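Local coordinates for uncharacterized protein (Bordetella bronchiseptica, PDB 4XG0) that is formally uncharacterized but belongs to the DUF1537 family of kinases in acid-sugar catabolic pathways, and so probably phosphorylates an acid sugar using a nucleotide, at residues A[342-347]-A[367-372]; A[320-325]-A[333-338]; A[262-267]-A[337-342]. All coordinates share one frame; numbering follows the deposited sequence.

Interaction 1. Residues A[342-347]-A[367-372]; sequences LAARLV and LAALQA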
loop_
_atom_site.group_PDB
_atom_site.type_symbol
_atom_site.label_atom_id
_atom_site.label_comp_id
_atom_site.label_asym_id
_atom_site.label_seq_id
_atom_site.Cartn_x
_atom_site.Cartn_y
_atom_site.Cartn_z
ATOM N N LEU A 342 15.638 -4.432 25.353
ATOM C CA LEU A 342 16.490 -3.961 24.239
ATOM C C LEU A 342 15.662 -3.382 23.060
ATOM O O LEU A 342 15.996 -2.324 22.501
ATOM C CB LEU A 342 17.401 -5.101 23.759
ATOM C CG LEU A 342 18.390 -5.602 24.838
ATOM C CD1 LEU A 342 19.208 -6.787 24.361
ATOM C CD2 LEU A 342 19.324 -4.486 25.302
ATOM N N ALA A 343 14.583 -4.064 22.697
ATOM C CA ALA A 343 13.703 -3.566 21.651
ATOM C C ALA A 343 13.262 -2.156 22.003
ATOM O O ALA A 343 13.249 -1.268 21.144
ATOM C CB ALA A 343 12.498 -4.466 21.475
ATOM N N ALA A 344 12.901 -1.944 23.265
ATOM C CA ALA A 344 12.417 -0.613 23.688
ATOM C C ALA A 344 13.515 0.410 23.593
ATOM O O ALA A 344 13.284 1.554 23.156
ATOM C CB ALA A 344 11.868 -0.659 25.112
ATOM N N ARG A 345 14.715 0.041 24.027
ATOM C CA ARG A 345 15.834 0.965 23.915
ATOM C C ARG A 345 16.037 1.408 22.463
ATOM O O ARG A 345 16.294 2.594 22.178
ATOM C CB ARG A 345 17.101 0.365 24.495
ATOM C CG ARG A 345 17.201 0.457 26.007
ATOM C CD ARG A 345 18.334 -0.388 26.593
ATOM N NE ARG A 345 19.634 -0.146 25.963
ATOM C CZ ARG A 345 20.727 -0.867 26.212
ATOM N NH1 ARG A 345 20.668 -1.845 27.074
ATOM N NH2 ARG A 345 21.878 -0.600 25.600
ATOM N N LEU A 346 15.922 0.462 21.546
ATOM C CA LEU A 346 16.125 0.744 20.118
ATOM C C LEU A 346 15.055 1.653 19.502
ATOM O O LEU A 346 15.351 2.591 18.746
ATOM C CB LEU A 346 16.151 -0.575 19.361
ATOM C CG LEU A 346 16.540 -0.426 17.900
ATOM C CD1 LEU A 346 17.736 0.431 17.740
ATOM C CD2 LEU A 346 16.845 -1.805 17.370
ATOM N N VAL A 347 13.799 1.337 19.791
ATOM C CA VAL A 347 12.689 2.176 19.376
ATOM C C VAL A 347 12.844 3.615 19.863
ATOM O O VAL A 347 12.586 4.572 19.130
ATOM C CB VAL A 347 11.374 1.620 19.909
ATOM C CG1 VAL A 347 10.273 2.629 19.740
ATOM C CG2 VAL A 347 11.039 0.287 19.219
ATOM N N LEU A 367 5.846 -4.396 25.578
ATOM C CA LEU A 367 4.963 -3.385 26.101
ATOM C C LEU A 367 5.372 -2.954 27.498
ATOM O O LEU A 367 5.303 -1.764 27.851
ATOM C CB LEU A 367 3.509 -3.840 26.056
ATOM C CG LEU A 367 2.796 -3.412 24.750
ATOM C CD1 LEU A 367 3.310 -4.184 23.553
ATOM C CD2 LEU A 367 1.294 -3.591 24.892
ATOM N N ALA A 368 5.866 -3.901 28.280
ATOM C CA ALA A 368 6.176 -3.569 29.661
ATOM C C ALA A 368 7.377 -2.640 29.653
ATOM O O ALA A 368 7.412 -1.653 30.406
ATOM C CB ALA A 368 6.463 -4.805 30.467
ATOM N N ALA A 369 8.343 -2.940 28.788
ATOM C CA ALA A 369 9.581 -2.149 28.709
ATOM C C ALA A 369 9.333 -0.748 28.218
ATOM O O ALA A 369 10.030 0.182 28.600
ATOM C CB ALA A 369 10.589 -2.807 27.845
ATOM N N LEU A 370 8.346 -0.597 27.346
ATOM C CA LEU A 370 7.947 0.733 26.866
ATOM C C LEU A 370 6.884 1.404 27.745
ATOM O O LEU A 370 6.445 2.509 27.456
ATOM C CB LEU A 370 7.455 0.640 25.433
ATOM C CG LEU A 370 8.506 0.338 24.361
ATOM C CD1 LEU A 370 7.836 0.002 23.051
ATOM C CD2 LEU A 370 9.394 1.564 24.179
ATOM N N GLN A 371 6.479 0.727 28.819
ATOM C CA GLN A 371 5.521 1.269 29.786
ATOM C C GLN A 371 4.182 1.570 29.118
ATOM O O GLN A 371 3.451 2.481 29.515
ATOM C CB GLN A 371 6.110 2.509 30.498
ATOM C CG GLN A 371 7.544 2.274 31.011
ATOM C CD GLN A 371 8.225 3.555 31.524
ATOM O OE1 GLN A 371 7.985 4.659 31.010
ATOM N NE2 GLN A 371 9.081 3.405 32.529
ATOM N N ALA A 372 3.858 0.774 28.102
ATOM C CA ALA A 372 2.581 0.875 27.443
ATOM C C ALA A 372 1.518 0.175 28.261
ATOM O O ALA A 372 1.746 -0.938 28.773
ATOM C CB ALA A 372 2.650 0.266 26.044
#
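Ala344 meets Ala369 and Leu370 where two helices, 334-349 and 360-369, pack side by side against the seven-stranded mixed sheet of the probable nucleotide-binding C-terminal domain. The backbones come close, with Ala344 CA and Leu370 CA 5.6 Å apart, and the CB of Ala344 is directed toward the other segment. Its methyl carbon serves two partners. Ala344 CB lies 3.7 Å from Ala369 CB, methyl against methyl, and 3.5 Å from Leu370 CD2, a separation tighter than usual for two carbons. The leucine reaches this position indirectly, because its CB does not set out toward helix 334-349. With chi1 at -70°, CG stands anti to the carbonyl carbon and beside the backbone N, which brings the fork of the side chain alongside Ala344. CG and CD2 of Leu370 do the touching; the CG branch point is 3.6 Å from Ala344 CB. No hydrogen bond crosses between the segments, so the join is wholly apolar, and it buries 162 Å² in all. Val347, one turn further along, also points this way, but Val347 CG1 stays 4.6 Å from Leu370 CD2 and the side chain lies on Leu398 instead. Leu390 of strand 385-391 and Ala395 add to the packing round Leu370. Helix 360-369 finishes beside the contact in a Schellman motif: Gln371 takes positive phi (61°), and Ala372 N donates back to Leu367 O at 2.9 Å while Gln371 N donates to Ala368 O at 3.0 Å.

Interaction 2. Residues A[320-325]-A[333-338]; sequences LLAPEG and DSVARR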
loop_
_atom_site.group_PDB
_atom_site.type_symbol
_atom_site.label_atom_id
_atom_site.label_comp_id
_atom_site.label_asym_id
_atom_site.label_seq_id
_atom_site.Cartn_x
_atom_site.Cartn_y
_atom_site.Cartn_z
ATOM N N LEU A 320 14.972 -9.110 16.057
ATOM C CA LEU A 320 15.654 -9.695 17.211
ATOM C C LEU A 320 15.092 -11.083 17.468
ATOM O O LEU A 320 13.894 -11.243 17.721
ATOM C CB LEU A 320 15.477 -8.832 18.459
ATOM C CG LEU A 320 15.499 -7.330 18.223
ATOM C CD1 LEU A 320 15.353 -6.589 19.561
ATOM C CD2 LEU A 320 16.783 -6.907 17.551
ATOM N N LEU A 321 15.961 -12.079 17.380
ATOM C CA LEU A 321 15.578 -13.473 17.507
ATOM C C LEU A 321 16.082 -14.094 18.823
ATOM O O LEU A 321 17.288 -14.151 19.072
ATOM C CB LEU A 321 16.136 -14.244 16.312
ATOM C CG LEU A 321 15.738 -15.724 16.208
ATOM C CD1 LEU A 321 14.217 -15.849 16.242
ATOM C CD2 LEU A 321 16.338 -16.342 14.943
ATOM N N ALA A 322 15.157 -14.579 19.651
ATOM C CA ALA A 322 15.514 -15.166 20.942
ATOM C C ALA A 322 16.197 -16.499 20.773
ATOM O O ALA A 322 15.785 -17.285 19.946
ATOM C CB ALA A 322 14.281 -15.359 21.789
ATOM N N PRO A 323 17.240 -16.765 21.566
ATOM C CA PRO A 323 17.673 -18.162 21.672
ATOM C C PRO A 323 16.807 -18.901 22.703
ATOM O O PRO A 323 16.149 -18.279 23.551
ATOM C CB PRO A 323 19.111 -18.028 22.152
ATOM C CG PRO A 323 19.128 -16.807 22.940
ATOM C CD PRO A 323 18.140 -15.858 22.302
ATOM N N GLU A 324 16.809 -20.222 22.624
ATOM C CA GLU A 324 16.123 -21.057 23.595
ATOM C C GLU A 324 16.803 -20.982 24.964
ATOM O O GLU A 324 18.016 -20.788 25.050
ATOM C CB GLU A 324 16.108 -22.509 23.084
ATOM C CG GLU A 324 15.339 -23.488 23.958
ATOM C CD GLU A 324 14.593 -24.552 23.145
ATOM O OE1 GLU A 324 14.629 -24.515 21.888
ATOM O OE2 GLU A 324 13.958 -25.429 23.773
ATOM N N GLY A 325 16.008 -21.123 26.023
ATOM C CA GLY A 325 16.520 -21.226 27.378
ATOM C C GLY A 325 16.368 -19.975 28.228
ATOM O O GLY A 325 15.455 -19.159 28.046
ATOM N N ASP A 333 12.009 -16.258 32.702
ATOM C CA ASP A 333 11.501 -15.361 31.653
ATOM C C ASP A 333 12.542 -14.307 31.245
ATOM O O ASP A 333 12.207 -13.320 30.590
ATOM C CB ASP A 333 10.220 -14.644 32.114
ATOM C CG ASP A 333 9.481 -13.956 30.960
ATOM O OD1 ASP A 333 9.244 -14.638 29.938
ATOM O OD2 ASP A 333 9.139 -12.742 31.064
ATOM N N SER A 334 13.802 -14.545 31.604
ATOM C CA SER A 334 14.863 -13.558 31.456
ATOM C C SER A 334 15.164 -13.237 30.000
ATOM O O SER A 334 15.478 -12.086 29.675
ATOM C CB SER A 334 16.139 -14.016 32.186
ATOM O OG SER A 334 16.537 -15.313 31.789
ATOM N N VAL A 335 15.036 -14.223 29.118
ATOM C CA VAL A 335 15.351 -14.000 27.709
ATOM C C VAL A 335 14.356 -13.039 27.066
ATOM O O VAL A 335 14.753 -12.079 26.413
ATOM C CB VAL A 335 15.410 -15.332 26.891
ATOM C CG1 VAL A 335 15.291 -15.048 25.388
ATOM C CG2 VAL A 335 16.707 -16.080 27.180
ATOM N N ALA A 336 13.067 -13.273 27.279
ATOM C CA ALA A 336 12.032 -12.418 26.700
ATOM C C ALA A 336 12.077 -11.028 27.364
ATOM O O ALA A 336 11.939 -9.997 26.703
ATOM C CB ALA A 336 10.698 -13.055 26.902
ATOM N N ARG A 337 12.291 -11.009 28.673
ATOM C CA ARG A 337 12.333 -9.736 29.408
ATOM C C ARG A 337 13.433 -8.865 28.812
ATOM O O ARG A 337 13.249 -7.666 28.543
ATOM C CB ARG A 337 12.615 -9.985 30.885
ATOM N N ARG A 338 14.588 -9.482 28.635
ATOM C CA ARG A 338 15.759 -8.834 28.065
ATOM C C ARG A 338 15.532 -8.360 26.630
ATOM O O ARG A 338 15.874 -7.221 26.294
ATOM C CB ARG A 338 16.937 -9.800 28.130
ATOM C CG ARG A 338 18.222 -9.321 27.475
ATOM C CD ARG A 338 18.870 -8.244 28.288
ATOM N NE ARG A 338 20.184 -7.882 27.769
ATOM C CZ ARG A 338 20.761 -6.699 27.979
ATOM N NH1 ARG A 338 21.953 -6.448 27.466
ATOM N NH2 ARG A 338 20.132 -5.769 28.686
#
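A strand-loop-helix connection of the alpha/beta C-terminal domain brings the exit of strand 317-321 against the first turn of helix 334-349, with Val335 as the one helix residue touching Ala322, Pro323 and Gly325. The nearest backbone pair, Ala322 CA and Val335 CA, is 6.9 Å apart, a gap that the valine side chain fills. Its two methyls divide the work. CG1, anti to the backbone N (chi1 162°), faces the start of the loop: Val335 CG1 lies 3.8 Å from Ala322 CB and equally far from Pro323 O, while Pro323 CD is a looser neighbour of the same methyl at 4.3 Å. CG2 turns to the far end of the segment and meets backbone. No hydrogen bond links the two segments, so the interface of 149 Å² rests on van der Waals contact. Leu289 and Leu292 of helix 289-292 also pack on both Val335 and Pro323, extending the apolar cluster. Ser334 OG is hydrogen-bonded to Asp331 O and Leu327 N in the intervening loop, and Ala322 O accepts from Arg271 NH1. At the more exposed end of the contact, Val335 CG2 sits 3.4 Å from Gly325 O.

Interaction 3. Residues A[262-267]-A[337-342]; sequences VVTSQH and RRLGEL. With SO4 (sulfate ion), chain F.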
loop_
_atom_site.group_PDB
_atom_site.type_symbol
_atom_site.label_atom_id
_atom_site.label_comp_id
_atom_site.label_asym_id
_atom_site.label_seq_id
_atom_site.Cartn_x
_atom_site.Cartn_y
_atom_site.Cartn_z
ATOM N N VAL A 262 10.281 -8.665 16.960
ATOM C CA VAL A 262 10.861 -9.299 18.114
ATOM C C VAL A 262 10.225 -10.671 18.227
ATOM O O VAL A 262 8.989 -10.803 18.324
ATOM C CB VAL A 262 10.622 -8.484 19.388
ATOM C CG1 VAL A 262 11.278 -9.169 20.543
ATOM C CG2 VAL A 262 11.172 -7.092 19.198
ATOM N N VAL A 263 11.073 -11.685 18.148
ATOM C CA VAL A 263 10.626 -13.070 18.166
ATOM C C VAL A 263 11.226 -13.781 19.353
ATOM O O VAL A 263 12.412 -14.089 19.361
ATOM C CB VAL A 263 11.052 -13.819 16.882
ATOM C CG1 VAL A 263 10.479 -15.238 16.852
ATOM C CG2 VAL A 263 10.640 -13.027 15.671
ATOM N N THR A 264 10.391 -14.047 20.348
ATOM C CA THR A 264 10.832 -14.721 21.565
ATOM C C THR A 264 10.363 -16.161 21.644
ATOM O O THR A 264 10.838 -16.938 22.491
ATOM C CB THR A 264 10.310 -13.980 22.812
ATOM O OG1 THR A 264 8.881 -13.950 22.774
ATOM C CG2 THR A 264 10.820 -12.581 22.843
ATOM N N SER A 265 9.447 -16.547 20.760
ATOM C CA SER A 265 8.860 -17.875 20.845
ATOM C C SER A 265 9.864 -18.931 20.413
ATOM O O SER A 265 10.709 -18.677 19.546
ATOM C CB SER A 265 7.628 -17.972 19.953
ATOM O OG SER A 265 6.935 -19.167 20.202
ATOM N N GLN A 266 9.779 -20.105 21.039
ATOM C CA GLN A 266 10.475 -21.277 20.557
ATOM C C GLN A 266 9.534 -22.241 19.816
ATOM O O GLN A 266 9.951 -23.337 19.434
ATOM C CB GLN A 266 11.143 -22.004 21.726
ATOM C CG GLN A 266 12.145 -21.133 22.455
ATOM C CD GLN A 266 13.267 -20.643 21.545
ATOM O OE1 GLN A 266 13.780 -21.390 20.707
ATOM N NE2 GLN A 266 13.653 -19.377 21.709
ATOM N N HIS A 267 8.275 -21.837 19.620
ATOM C CA HIS A 267 7.347 -22.600 18.776
ATOM C C HIS A 267 7.925 -22.662 17.377
ATOM O O HIS A 267 8.446 -21.656 16.889
ATOM C CB HIS A 267 5.962 -21.934 18.735
ATOM C CG HIS A 267 5.137 -22.195 19.954
ATOM N ND1 HIS A 267 4.771 -23.465 20.339
ATOM C CD2 HIS A 267 4.627 -21.355 20.885
ATOM C CE1 HIS A 267 4.059 -23.397 21.450
ATOM N NE2 HIS A 267 3.961 -22.132 21.805
ATOM N N ARG A 337 12.291 -11.009 28.673
ATOM C CA ARG A 337 12.333 -9.736 29.408
ATOM C C ARG A 337 13.433 -8.865 28.812
ATOM O O ARG A 337 13.249 -7.666 28.543
ATOM C CB ARG A 337 12.615 -9.985 30.885
ATOM N N ARG A 338 14.588 -9.482 28.635
ATOM C CA ARG A 338 15.759 -8.834 28.065
ATOM C C ARG A 338 15.532 -8.360 26.630
ATOM O O ARG A 338 15.874 -7.221 26.294
ATOM C CB ARG A 338 16.937 -9.800 28.130
ATOM C CG ARG A 338 18.222 -9.321 27.475
ATOM C CD ARG A 338 18.870 -8.244 28.288
ATOM N NE ARG A 338 20.184 -7.882 27.769
ATOM C CZ ARG A 338 20.761 -6.699 27.979
ATOM N NH1 ARG A 338 21.953 -6.448 27.466
ATOM N NH2 ARG A 338 20.132 -5.769 28.686
ATOM N N LEU A 339 14.981 -9.220 25.774
ATOM C CA LEU A 339 14.689 -8.808 24.400
ATOM C C LEU A 339 13.722 -7.626 24.386
ATOM O O LEU A 339 13.852 -6.692 23.582
ATOM C CB LEU A 339 14.132 -9.984 23.574
ATOM C CG LEU A 339 15.193 -10.871 22.930
ATOM C CD1 LEU A 339 14.489 -11.971 22.142
ATOM C CD2 LEU A 339 16.140 -10.075 22.026
ATOM N N GLY A 340 12.767 -7.650 25.307
ATOM C CA GLY A 340 11.792 -6.578 25.418
ATOM C C GLY A 340 12.451 -5.278 25.778
ATOM O O GLY A 340 12.147 -4.225 25.205
ATOM N N GLU A 341 13.349 -5.334 26.748
ATOM C CA GLU A 341 14.038 -4.118 27.174
ATOM C C GLU A 341 14.897 -3.560 26.047
ATOM O O GLU A 341 14.897 -2.343 25.813
ATOM C CB GLU A 341 14.890 -4.374 28.409
ATOM C CG GLU A 341 14.065 -4.527 29.673
ATOM C CD GLU A 341 14.383 -3.465 30.720
ATOM O OE1 GLU A 341 15.445 -3.579 31.377
ATOM O OE2 GLU A 341 13.572 -2.522 30.890
ATOM N N LEU A 342 15.638 -4.432 25.353
ATOM C CA LEU A 342 16.490 -3.961 24.239
ATOM C C LEU A 342 15.662 -3.382 23.060
ATOM O O LEU A 342 15.996 -2.324 22.501
ATOM C CB LEU A 342 17.401 -5.101 23.759
ATOM C CG LEU A 342 18.390 -5.602 24.838
ATOM C CD1 LEU A 342 19.208 -6.787 24.361
ATOM C CD2 LEU A 342 19.324 -4.486 25.302
HETATM S S SO4 F . 5.523 -26.385 18.798
HETATM O O1 SO4 F . 6.810 -26.372 18.101
HETATM O O2 SO4 F . 4.640 -25.310 18.333
HETATM O O3 SO4 F . 4.890 -27.687 18.571
HETATM O O4 SO4 F . 5.728 -26.224 20.246
#
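Leu339 lies across Val262 and Thr264, CB near the first and CD1 near the second, and this buried patch accounts for most of the 129 Å² covered here. Leu339 CB is 4.2 Å from Val262 CG1, while the tip reaches further: Leu339 CD1 lies 3.8 Å from Thr264 CG2, and Val263 O is a looser neighbour of this methyl at 4.1 Å. A chi1 of -86° sets Leu339 CG beside its backbone N, and the extended chi2 carries CD1 onward past the threonine, so the two side chains run by each other in opposite directions. Thr264 turns CG2 to this apolar side, whereas its OG1 makes a weak hydrogen bond to Thr358 O. The contact lays helix 334-349 over the end of strand 259-263, an interior strand between 317-321 and 354-358 in the mixed sheet of the probable nucleotide-binding domain, with Leu320 and Ala322 also lying against Leu339. Past Thr264, the side chains of 265-267 make no contact with 337-342, which leaves this the loose side. Ser265 OG accepts His267 N at 3.0 Å, forming an ST turn just before helix 268-279. His267, exposed at the N-cap position, holds a sulfate probably taken from the crystallisation liquor. At the ring edge, His267 ND1 donates to both sulfate O2 (2.7 Å) and O4 (2.9 Å), well off straight at N-H...O angles of 143° and 140°, and Ser268 N supplies a further bond.

Of the elements involved, strand 259-263 comes first, and interaction 3 closes the longest loop by bringing 262-267 onto helix 334-349, 70 residues away at the closest ends. Interaction 2 lies within that span: 320-325 leaves the neighbouring strand 317-321 and, after a short loop, meets the same helix's start, and the two share Arg337 and Arg338. Interaction 1 opens at Leu342, where interaction 3 closes, and runs across strand 354-358 to the end of helix 360-369. Helix 334-349 serves all three. Backbone pairs Val263 N to Leu320 O (2.9 Å) and Ala322 N to Val263 O (2.8 Å) join interactions 2 and 3, whereas Ala369 CB lies 3.4 Å from Gly340 O between 1 and 3.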